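Local coordinates for prenyltransference for protein (Lavandula lanata, PDB 5HC8), which catalyses the head-to-middle condensation of two dimethylallyl diphosphate molecules to lavandulyl diphosphate, acting as a cis-prenyltransferase-type synthase, at the interface of chains A and B. Numbering follows the deposited sequence. Chains: chain A/B, prenyltransference for protein.

Contact 1: the interface of chains A and B. Residues chain A 199-200, 205, 213, 215; chain B 200, 208, 211, 213.
The ring of B:Phe213 reaches into chain A with A:Arg199 CA over one face, offset toward the rim. Its outer carbons CE2 and CZ meet A:Leu200, with the ring CZ 3.7 Å from A:Leu200 CG, the side chains crossing at about a right angle. Farther round the rim, CD2 comes near CZ of A:Phe215. The two-fold repeats the leucine contact, with A:Phe213 CZ against B:Leu200 CG, and brings the rings of A:Phe213 and B:Phe213 together through their CE2 atoms, 3.8 Å apart and again crosswise. With CG beside the backbone N (chi1 -57°), A:Leu200 directs its branch at the ring: CD1 is shared between B:Phe213 CZ and the carbonyl O of B:Leu208, while CD2 faces CE2. A bridging water adds a polar link: it meets A:Leu200 N at 2.8 Å almost straight and joins the carbonyl O atoms of B:Leu208 and B:Thr211. A:Arg199 approaches with its stem, CB lying 3.2 Å from B:Thr211 O, while the extended chain carries the guanidinium onward. This residue also lines the pocket of 3-methylbut-3-enylsulfanyl(phosphonooxy)phosphinic acid (ISY), so the apolar clasp probably steadies a substrate-site loop as well as joining the two chains.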
ATOM      1  N   ARG A 199       0.776  -7.611  -5.121  1.00 19.71           N
ATOM      2  CA  ARG A 199      -0.193  -7.233  -4.098  1.00 22.20           C
ATOM      3  C   ARG A 199       0.588  -7.280  -2.772  1.00 21.85           C
ATOM      4  O   ARG A 199       1.661  -7.871  -2.694  1.00 21.72           O
ATOM      5  CB  ARG A 199      -1.434  -8.158  -4.050  1.00 23.69           C
ATOM      6  CG  ARG A 199      -1.140  -9.630  -3.845  1.00 27.31           C
ATOM      7  CD  ARG A 199      -2.400 -10.441  -3.610  1.00 30.25           C
ATOM      8  NE  ARG A 199      -2.096 -11.889  -3.531  1.00 29.64           N
ATOM      9  CZ  ARG A 199      -2.189 -12.768  -4.519  1.00 28.32           C
ATOM     10  NH1 ARG A 199      -2.633 -12.422  -5.712  1.00 25.39           N
ATOM     11  NH2 ARG A 199      -1.842 -14.041  -4.274  1.00 28.59           N
ATOM     12  N   LEU A 200       0.016  -6.621  -1.787  1.00 19.76           N
ATOM     13  CA  LEU A 200       0.586  -6.468  -0.451  1.00 20.62           C
ATOM     14  C   LEU A 200       0.145  -7.542   0.494  1.00 21.14           C
ATOM     15  O   LEU A 200       0.854  -7.818   1.485  1.00 21.41           O
ATOM     16  CB  LEU A 200       0.216  -5.074   0.091  1.00 22.13           C
ATOM     17  CG  LEU A 200       0.671  -3.913  -0.816  1.00 22.83           C
ATOM     18  CD1 LEU A 200       0.110  -2.613  -0.225  1.00 24.95           C
ATOM     19  CD2 LEU A 200       2.191  -3.833  -0.903  1.00 23.15           C
ATOM     20  N   LEU A 205       0.897  -1.012   5.327  1.00 22.18           N
ATOM     21  CA  LEU A 205       0.053  -0.162   4.531  1.00 21.23           C
ATOM     22  C   LEU A 205       0.467   1.276   4.829  1.00 22.09           C
ATOM     23  O   LEU A 205       0.911   1.955   3.932  1.00 24.75           O
ATOM     24  CB  LEU A 205      -1.456  -0.385   4.860  1.00 21.16           C
ATOM     25  CG  LEU A 205      -1.930  -1.830   4.540  1.00 18.87           C
ATOM     26  CD1 LEU A 205      -3.391  -1.970   5.019  1.00 18.84           C
ATOM     27  CD2 LEU A 205      -1.835  -2.166   3.100  1.00 21.23           C
ATOM     28  N   PHE A 213       8.437  -0.560  -5.193  1.00 21.05           N
ATOM     29  CA  PHE A 213       8.106  -1.972  -5.232  1.00 22.78           C
ATOM     30  C   PHE A 213       8.928  -2.709  -6.304  1.00 26.51           C
ATOM     31  O   PHE A 213       9.117  -2.213  -7.425  1.00 27.56           O
ATOM     32  CB  PHE A 213       6.637  -2.155  -5.578  1.00 23.37           C
ATOM     33  CG  PHE A 213       5.664  -1.521  -4.611  1.00 21.93           C
ATOM     34  CD1 PHE A 213       5.990  -1.258  -3.309  1.00 22.31           C
ATOM     35  CD2 PHE A 213       4.434  -1.194  -5.031  1.00 22.44           C
ATOM     36  CE1 PHE A 213       5.042  -0.733  -2.428  1.00 24.53           C
ATOM     37  CE2 PHE A 213       3.481  -0.658  -4.178  1.00 21.35           C
ATOM     38  CZ  PHE A 213       3.765  -0.455  -2.862  1.00 21.23           C
ATOM     39  N   PHE A 215       9.002  -6.658  -7.824  1.00 21.58           N
ATOM     40  CA  PHE A 215       8.351  -7.951  -7.881  1.00 24.46           C
ATOM     41  C   PHE A 215       9.191  -8.882  -8.744  1.00 30.36           C
ATOM     42  O   PHE A 215       9.547  -8.500  -9.843  1.00 29.74           O
ATOM     43  CB  PHE A 215       6.984  -7.781  -8.501  1.00 25.39           C
ATOM     44  CG  PHE A 215       6.089  -6.841  -7.759  1.00 24.00           C
ATOM     45  CD1 PHE A 215       5.434  -7.230  -6.634  1.00 24.32           C
ATOM     46  CD2 PHE A 215       5.879  -5.518  -8.232  1.00 25.46           C
ATOM     47  CE1 PHE A 215       4.620  -6.347  -5.935  1.00 27.81           C
ATOM     48  CE2 PHE A 215       5.039  -4.667  -7.522  1.00 24.87           C
ATOM     49  CZ  PHE A 215       4.435  -5.071  -6.376  1.00 24.52           C
TER
ATOM     50  N   LEU B 200       3.063   3.760  -4.849  1.00 19.76           N
ATOM     51  CA  LEU B 200       1.739   4.307  -4.561  1.00 20.62           C
ATOM     52  C   LEU B 200       1.726   5.804  -4.527  1.00 21.14           C
ATOM     53  O   LEU B 200       0.657   6.414  -4.742  1.00 21.41           O
ATOM     54  CB  LEU B 200       1.239   3.722  -3.227  1.00 22.13           C
ATOM     55  CG  LEU B 200       1.193   2.181  -3.201  1.00 22.83           C
ATOM     56  CD1 LEU B 200       0.819   1.750  -1.777  1.00 24.95           C
ATOM     57  CD2 LEU B 200       0.175   1.635  -4.196  1.00 23.15           C
ATOM     58  N   LEU B 208      -5.743  -0.817   0.424  1.00 22.81           N
ATOM     59  CA  LEU B 208      -5.005  -1.694  -0.520  1.00 22.38           C
ATOM     60  C   LEU B 208      -4.470  -3.039  -0.058  1.00 20.37           C
ATOM     61  O   LEU B 208      -3.575  -3.532  -0.722  1.00 23.12           O
ATOM     62  CB  LEU B 208      -3.816  -0.882  -1.160  1.00 22.58           C
ATOM     63  CG  LEU B 208      -4.182   0.386  -1.926  1.00 22.62           C
ATOM     64  CD1 LEU B 208      -2.901   0.862  -2.653  1.00 23.48           C
ATOM     65  CD2 LEU B 208      -5.277   0.171  -2.973  1.00 24.43           C
ATOM     66  N   THR B 211      -5.719  -5.580  -2.873  1.00 21.47           N
ATOM     67  CA  THR B 211      -5.745  -5.100  -4.221  1.00 20.75           C
ATOM     68  C   THR B 211      -4.636  -5.679  -5.152  1.00 23.02           C
ATOM     69  O   THR B 211      -3.464  -5.805  -4.797  1.00 21.16           O
ATOM     70  CB  THR B 211      -5.548  -3.591  -4.162  1.00 20.42           C
ATOM     71  OG1 THR B 211      -6.502  -3.035  -3.233  1.00 21.31           O
ATOM     72  CG2 THR B 211      -5.670  -2.950  -5.528  1.00 20.94           C
ATOM     73  N   PHE B 213      -2.247  -5.193  -8.152  1.00 21.05           N
ATOM     74  CA  PHE B 213      -1.588  -4.085  -8.818  1.00 22.78           C
ATOM     75  C   PHE B 213      -1.237  -4.438 -10.274  1.00 26.51           C
ATOM     76  O   PHE B 213      -0.768  -5.546 -10.573  1.00 27.56           O
ATOM     77  CB  PHE B 213      -0.289  -3.745  -8.106  1.00 23.37           C
ATOM     78  CG  PHE B 213      -0.436  -3.337  -6.658  1.00 21.93           C
ATOM     79  CD1 PHE B 213      -1.599  -2.822  -6.156  1.00 22.31           C
ATOM     80  CD2 PHE B 213       0.600  -3.485  -5.822  1.00 22.44           C
ATOM     81  CE1 PHE B 213      -1.676  -2.395  -4.827  1.00 24.53           C
ATOM     82  CE2 PHE B 213       0.543  -3.081  -4.496  1.00 21.35           C
ATOM     83  CZ  PHE B 213      -0.583  -2.502  -3.997  1.00 21.23           C
TER
HETATM   84  O   HOH W   1      -2.440  -5.358  -2.376  1.00 20.33           O

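Contact 2: the interface of chains A and B. Residues chain A 198, 213, 215, 238; chain B 198, 213, 215.
This is a two-fold strand-to-loop interface in which paired backbone bonds and phenylalanine rings probably hold together a homodimer, the usual assembly of cis-prenyltransferases. A:Phe213 N donates to B:Gln198 O at 2.9 Å and nearly straight (172° at H), and B:Phe213 N to A:Gln198 O matches it. At the centre the rings of A:Phe215 and B:Phe215 cross at about a right angle, A:Phe215 CE2 lying 3.6 Å from B:Phe215 CE2. The A:Phe215 ring carries A:Gln198 CG over one face and meets B:Gln198 NE2 at its edge, in plane, with CD2 3.8 Å from that nitrogen. The same NE2 reaches A:Phe215 N through a water. A:Arg238, bent at its second torsion (chi2 -73°), grips A:Phe213 O end-on, NH1 at 2.9 Å and NH2 at 2.8 Å, both from one face of the carbonyl. B:Gln198 OE1 lies over the rim of the guanidinium face, the side chains crossing and the planes 18° apart. Replacing A:Arg238 by alanine removes both donors, which would probably leave A:Phe213 O without its paired grip and B:Gln198 OE1 without its charged neighbour. Together the contacts hold strand 212-215 of each chain against the partner's loop at A:Gln198 or B:Gln198.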
ATOM      1  N   GLN A 198       1.480  -9.552  -7.423  1.00 23.16           N
ATOM      2  CA  GLN A 198       1.634  -8.115  -7.320  1.00 22.74           C
ATOM      3  C   GLN A 198       0.509  -7.553  -6.421  1.00 21.93           C
ATOM      4  O   GLN A 198      -0.533  -7.128  -6.905  1.00 20.35           O
ATOM      5  CB  GLN A 198       1.602  -7.511  -8.724  1.00 25.28           C
ATOM      6  CG  GLN A 198       2.805  -7.914  -9.558  1.00 25.18           C
ATOM      7  CD  GLN A 198       2.573  -7.536 -11.025  1.00 33.55           C
ATOM      8  OE1 GLN A 198       1.893  -8.263 -11.813  1.00 37.66           O
ATOM      9  NE2 GLN A 198       2.991  -6.416 -11.358  1.00 28.59           N
ATOM     10  N   PHE A 213       8.437  -0.560  -5.193  1.00 21.05           N
ATOM     11  CA  PHE A 213       8.106  -1.972  -5.232  1.00 22.78           C
ATOM     12  C   PHE A 213       8.928  -2.709  -6.304  1.00 26.51           C
ATOM     13  O   PHE A 213       9.117  -2.213  -7.425  1.00 27.56           O
ATOM     14  CB  PHE A 213       6.637  -2.155  -5.578  1.00 23.37           C
ATOM     15  CG  PHE A 213       5.664  -1.521  -4.611  1.00 21.93           C
ATOM     16  CD1 PHE A 213       5.990  -1.258  -3.309  1.00 22.31           C
ATOM     17  CD2 PHE A 213       4.434  -1.194  -5.031  1.00 22.44           C
ATOM     18  CE1 PHE A 213       5.042  -0.733  -2.428  1.00 24.53           C
ATOM     19  CE2 PHE A 213       3.481  -0.658  -4.178  1.00 21.35           C
ATOM     20  CZ  PHE A 213       3.765  -0.455  -2.862  1.00 21.23           C
ATOM     21  N   PHE A 215       9.002  -6.658  -7.824  1.00 21.58           N
ATOM     22  CA  PHE A 215       8.351  -7.951  -7.881  1.00 24.46           C
ATOM     23  C   PHE A 215       9.191  -8.882  -8.744  1.00 30.36           C
ATOM     24  O   PHE A 215       9.547  -8.500  -9.843  1.00 29.74           O
ATOM     25  CB  PHE A 215       6.984  -7.781  -8.501  1.00 25.39           C
ATOM     26  CG  PHE A 215       6.089  -6.841  -7.759  1.00 24.00           C
ATOM     27  CD1 PHE A 215       5.434  -7.230  -6.634  1.00 24.32           C
ATOM     28  CD2 PHE A 215       5.879  -5.518  -8.232  1.00 25.46           C
ATOM     29  CE1 PHE A 215       4.620  -6.347  -5.935  1.00 27.81           C
ATOM     30  CE2 PHE A 215       5.039  -4.667  -7.522  1.00 24.87           C
ATOM     31  CZ  PHE A 215       4.435  -5.071  -6.376  1.00 24.52           C
ATOM     32  N   ARG A 238      15.788   3.516 -10.104  1.00 46.31           N
ATOM     33  CA  ARG A 238      14.512   4.257  -9.979  1.00 44.06           C
ATOM     34  C   ARG A 238      14.725   5.791  -9.765  1.00 48.56           C
ATOM     35  O   ARG A 238      15.605   6.208  -9.013  1.00 49.25           O
ATOM     36  CB  ARG A 238      13.682   3.787  -8.785  1.00 45.80           C
ATOM     37  CG  ARG A 238      13.494   2.270  -8.576  1.00 39.15           C
ATOM     38  CD  ARG A 238      12.549   1.744  -9.590  1.00 36.13           C
ATOM     39  NE  ARG A 238      12.420   0.310  -9.482  1.00 31.21           N
ATOM     40  CZ  ARG A 238      11.438  -0.351  -8.867  1.00 29.22           C
ATOM     41  NH1 ARG A 238      10.447   0.242  -8.201  1.00 26.47           N
ATOM     42  NH2 ARG A 238      11.462  -1.656  -8.924  1.00 30.19           N
TER
ATOM     43  N   GLN B 198       6.617   2.027 -10.032  1.00 23.16           N
ATOM     44  CA  GLN B 198       6.032   0.991  -9.205  1.00 22.74           C
ATOM     45  C   GLN B 198       6.055   1.452  -7.730  1.00 21.93           C
ATOM     46  O   GLN B 198       6.976   1.140  -6.986  1.00 20.35           O
ATOM     47  CB  GLN B 198       6.812  -0.308  -9.413  1.00 25.28           C
ATOM     48  CG  GLN B 198       6.646  -0.868 -10.814  1.00 25.18           C
ATOM     49  CD  GLN B 198       7.670  -1.983 -11.055  1.00 33.55           C
ATOM     50  OE1 GLN B 198       8.870  -1.740 -11.389  1.00 37.66           O
ATOM     51  NE2 GLN B 198       7.281  -3.130 -10.785  1.00 28.59           N
ATOM     52  N   PHE B 213      -2.247  -5.193  -8.152  1.00 21.05           N
ATOM     53  CA  PHE B 213      -1.588  -4.085  -8.818  1.00 22.78           C
ATOM     54  C   PHE B 213      -1.237  -4.438 -10.274  1.00 26.51           C
ATOM     55  O   PHE B 213      -0.768  -5.546 -10.573  1.00 27.56           O
ATOM     56  CB  PHE B 213      -0.289  -3.745  -8.106  1.00 23.37           C
ATOM     57  CG  PHE B 213      -0.436  -3.337  -6.658  1.00 21.93           C
ATOM     58  CD1 PHE B 213      -1.599  -2.822  -6.156  1.00 22.31           C
ATOM     59  CD2 PHE B 213       0.600  -3.485  -5.822  1.00 22.44           C
ATOM     60  CE1 PHE B 213      -1.676  -2.395  -4.827  1.00 24.53           C
ATOM     61  CE2 PHE B 213       0.543  -3.081  -4.496  1.00 21.35           C
ATOM     62  CZ  PHE B 213      -0.583  -2.502  -3.997  1.00 21.23           C
ATOM     63  N   PHE B 215       0.846  -2.493 -13.403  1.00 21.58           N
ATOM     64  CA  PHE B 215       1.703  -1.393 -13.792  1.00 24.46           C
ATOM     65  C   PHE B 215       1.959  -1.479 -15.291  1.00 30.36           C
ATOM     66  O   PHE B 215       2.331  -2.538 -15.761  1.00 29.74           O
ATOM     67  CB  PHE B 215       3.012  -1.509 -13.048  1.00 25.39           C
ATOM     68  CG  PHE B 215       2.873  -1.487 -11.559  1.00 24.00           C
ATOM     69  CD1 PHE B 215       2.692  -0.322 -10.884  1.00 24.32           C
ATOM     70  CD2 PHE B 215       2.954  -2.691 -10.808  1.00 25.46           C
ATOM     71  CE1 PHE B 215       2.542  -0.308  -9.503  1.00 27.81           C
ATOM     72  CE2 PHE B 215       2.823  -2.639  -9.425  1.00 24.87           C
ATOM     73  CZ  PHE B 215       2.598  -1.464  -8.783  1.00 24.52           C
TER
HETATM   74  O   HOH W   2       1.788  -5.231 -13.510  1.00 27.94           O
HETATM   75  O   HOH W   3       9.201  -4.982 -10.179  1.00 27.94           O

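Contact 3: the interface of chains A and B. Residues chain A 152-153, 156-157; chain B 159, 166, 169.
A:Ala156 and B:Ile169 meet methyl to methyl where helix 144-160 of one cis-prenyltransferase-family subunit packs against the 3-10 helix 166-168 of the other and the residue after it, with the end of the partner's helix 144-160 alongside. The isoleucine lays its longer branch toward the helix: CG1 stands beside the backbone N (chi1 -58°), and the nearly extended second torsion (156°) carries CD1 to 3.3 Å from A:Ala156 CB, tighter than usual van der Waals contact. The same CD1 also approaches the carbonyl O of A:Ala152, one turn earlier on the helix. B:Val159 comes to this alanine with its two branches divided, CG2 3.9 Å from A:Ala156 CB and CG1 near A:Ala156 O. The pyrrolidine ring of B:Pro166 rests against helix backbone, its CG 3.6 Å from A:Ala157 N, with CB turned toward A:Arg153 O as well. The small alanines probably permit this close approach of helix and proline. A:Arg153 extends from CG to NE alongside the partner chain, its CG 3.6 Å from B:Pro166 O and also facing B:Ile169 CB. At its end, B:Ile169 O lies 2.8 Å from A:Arg153 NE and equally near NH2, but the N-H groups point elsewhere and the approach is not a hydrogen bond. The positive group may still favour the carbonyl electrostatically.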
ATOM      1  N   ALA A 152      -4.558   3.289  16.284  1.00 26.84           N
ATOM      2  CA  ALA A 152      -5.774   4.047  16.510  1.00 29.78           C
ATOM      3  C   ALA A 152      -6.345   3.833  17.959  1.00 29.93           C
ATOM      4  O   ALA A 152      -6.737   4.827  18.626  1.00 29.91           O
ATOM      5  CB  ALA A 152      -6.804   3.764  15.428  1.00 31.59           C
ATOM      6  N   ARG A 153      -6.282   2.599  18.439  1.00 28.94           N
ATOM      7  CA  ARG A 153      -6.797   2.263  19.752  1.00 35.86           C
ATOM      8  C   ARG A 153      -5.917   2.937  20.782  1.00 38.43           C
ATOM      9  O   ARG A 153      -6.432   3.583  21.687  1.00 36.86           O
ATOM     10  CB  ARG A 153      -6.795   0.774  20.016  1.00 40.84           C
ATOM     11  CG  ARG A 153      -7.812  -0.016  19.233  1.00 45.91           C
ATOM     12  CD  ARG A 153      -7.906  -1.448  19.730  1.00 53.12           C
ATOM     13  NE  ARG A 153      -8.783  -2.229  18.857  1.00 67.37           N
ATOM     14  CZ  ARG A 153      -9.621  -3.189  19.255  1.00 82.45           C
ATOM     15  NH1 ARG A 153      -9.729  -3.492  20.544  1.00 89.77           N
ATOM     16  NH2 ARG A 153     -10.376  -3.843  18.353  1.00 80.37           N
ATOM     17  N   ALA A 156      -6.530   6.493  20.883  1.00 33.42           N
ATOM     18  CA  ALA A 156      -7.831   6.828  21.452  1.00 35.38           C
ATOM     19  C   ALA A 156      -7.753   6.695  23.020  1.00 34.60           C
ATOM     20  O   ALA A 156      -8.332   7.500  23.739  1.00 37.89           O
ATOM     21  CB  ALA A 156      -8.924   5.938  20.847  1.00 34.32           C
ATOM     22  N   ALA A 157      -7.040   5.703  23.529  1.00 35.24           N
ATOM     23  CA  ALA A 157      -6.883   5.553  24.949  1.00 37.93           C
ATOM     24  C   ALA A 157      -6.236   6.783  25.552  1.00 44.07           C
ATOM     25  O   ALA A 157      -6.675   7.230  26.585  1.00 39.80           O
ATOM     26  CB  ALA A 157      -6.096   4.322  25.295  1.00 41.79           C
TER
ATOM     27  N   VAL B 159     -14.486   9.594  20.723  1.00 37.26           N
ATOM     28  CA  VAL B 159     -14.005   8.998  21.969  1.00 37.47           C
ATOM     29  C   VAL B 159     -14.035  10.099  23.022  1.00 48.91           C
ATOM     30  O   VAL B 159     -14.518   9.862  24.114  1.00 46.31           O
ATOM     31  CB  VAL B 159     -12.582   8.373  21.865  1.00 41.27           C
ATOM     32  CG1 VAL B 159     -11.928   8.106  23.242  1.00 38.10           C
ATOM     33  CG2 VAL B 159     -12.634   7.029  21.137  1.00 41.22           C
ATOM     34  N   PRO B 166     -12.227   3.249  23.359  1.00 47.60           N
ATOM     35  CA  PRO B 166     -11.085   2.798  22.565  1.00 51.33           C
ATOM     36  C   PRO B 166     -11.138   1.335  22.095  1.00 47.88           C
ATOM     37  O   PRO B 166     -10.839   1.055  20.918  1.00 39.34           O
ATOM     38  CB  PRO B 166      -9.911   3.055  23.501  1.00 51.18           C
ATOM     39  CG  PRO B 166     -10.307   4.330  24.154  1.00 51.34           C
ATOM     40  CD  PRO B 166     -11.799   4.179  24.409  1.00 51.75           C
ATOM     41  N   ILE B 169     -12.855   0.333  18.767  1.00 39.25           N
ATOM     42  CA  ILE B 169     -12.274   0.650  17.476  1.00 36.89           C
ATOM     43  C   ILE B 169     -11.790  -0.650  16.775  1.00 31.82           C
ATOM     44  O   ILE B 169     -10.896  -1.342  17.267  1.00 34.80           O
ATOM     45  CB  ILE B 169     -11.112   1.701  17.576  1.00 40.11           C
ATOM     46  CG1 ILE B 169     -11.615   2.991  18.220  1.00 40.63           C
ATOM     47  CG2 ILE B 169     -10.583   2.045  16.182  1.00 35.05           C
ATOM     48  CD1 ILE B 169     -10.510   3.775  18.868  1.00 42.19           C
TER

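Contact 1 and contact 2 are neighbours, the centres of their C-alpha atoms about 7 Å apart, and share A:Phe213, A:Phe215 and B:Phe213. Strand 212-215 thus serves both: its backbone and the rings of A:Phe215 and B:Phe215 act in contact 2, the rings of A:Phe213 and B:Phe213 in contact 1. Contact 3 stands apart, about 27 Å from contact 1 and 34 Å from contact 2 between C-alpha centres, and uses helix 144-160 and the 3-10 helix 166-168. With its symmetry twin it probably limits rocking of the subunits. A:Arg199 of contact 1, next to A:Gln198 of contact 2, lines a ligand pocket, probably coupling the seam to it.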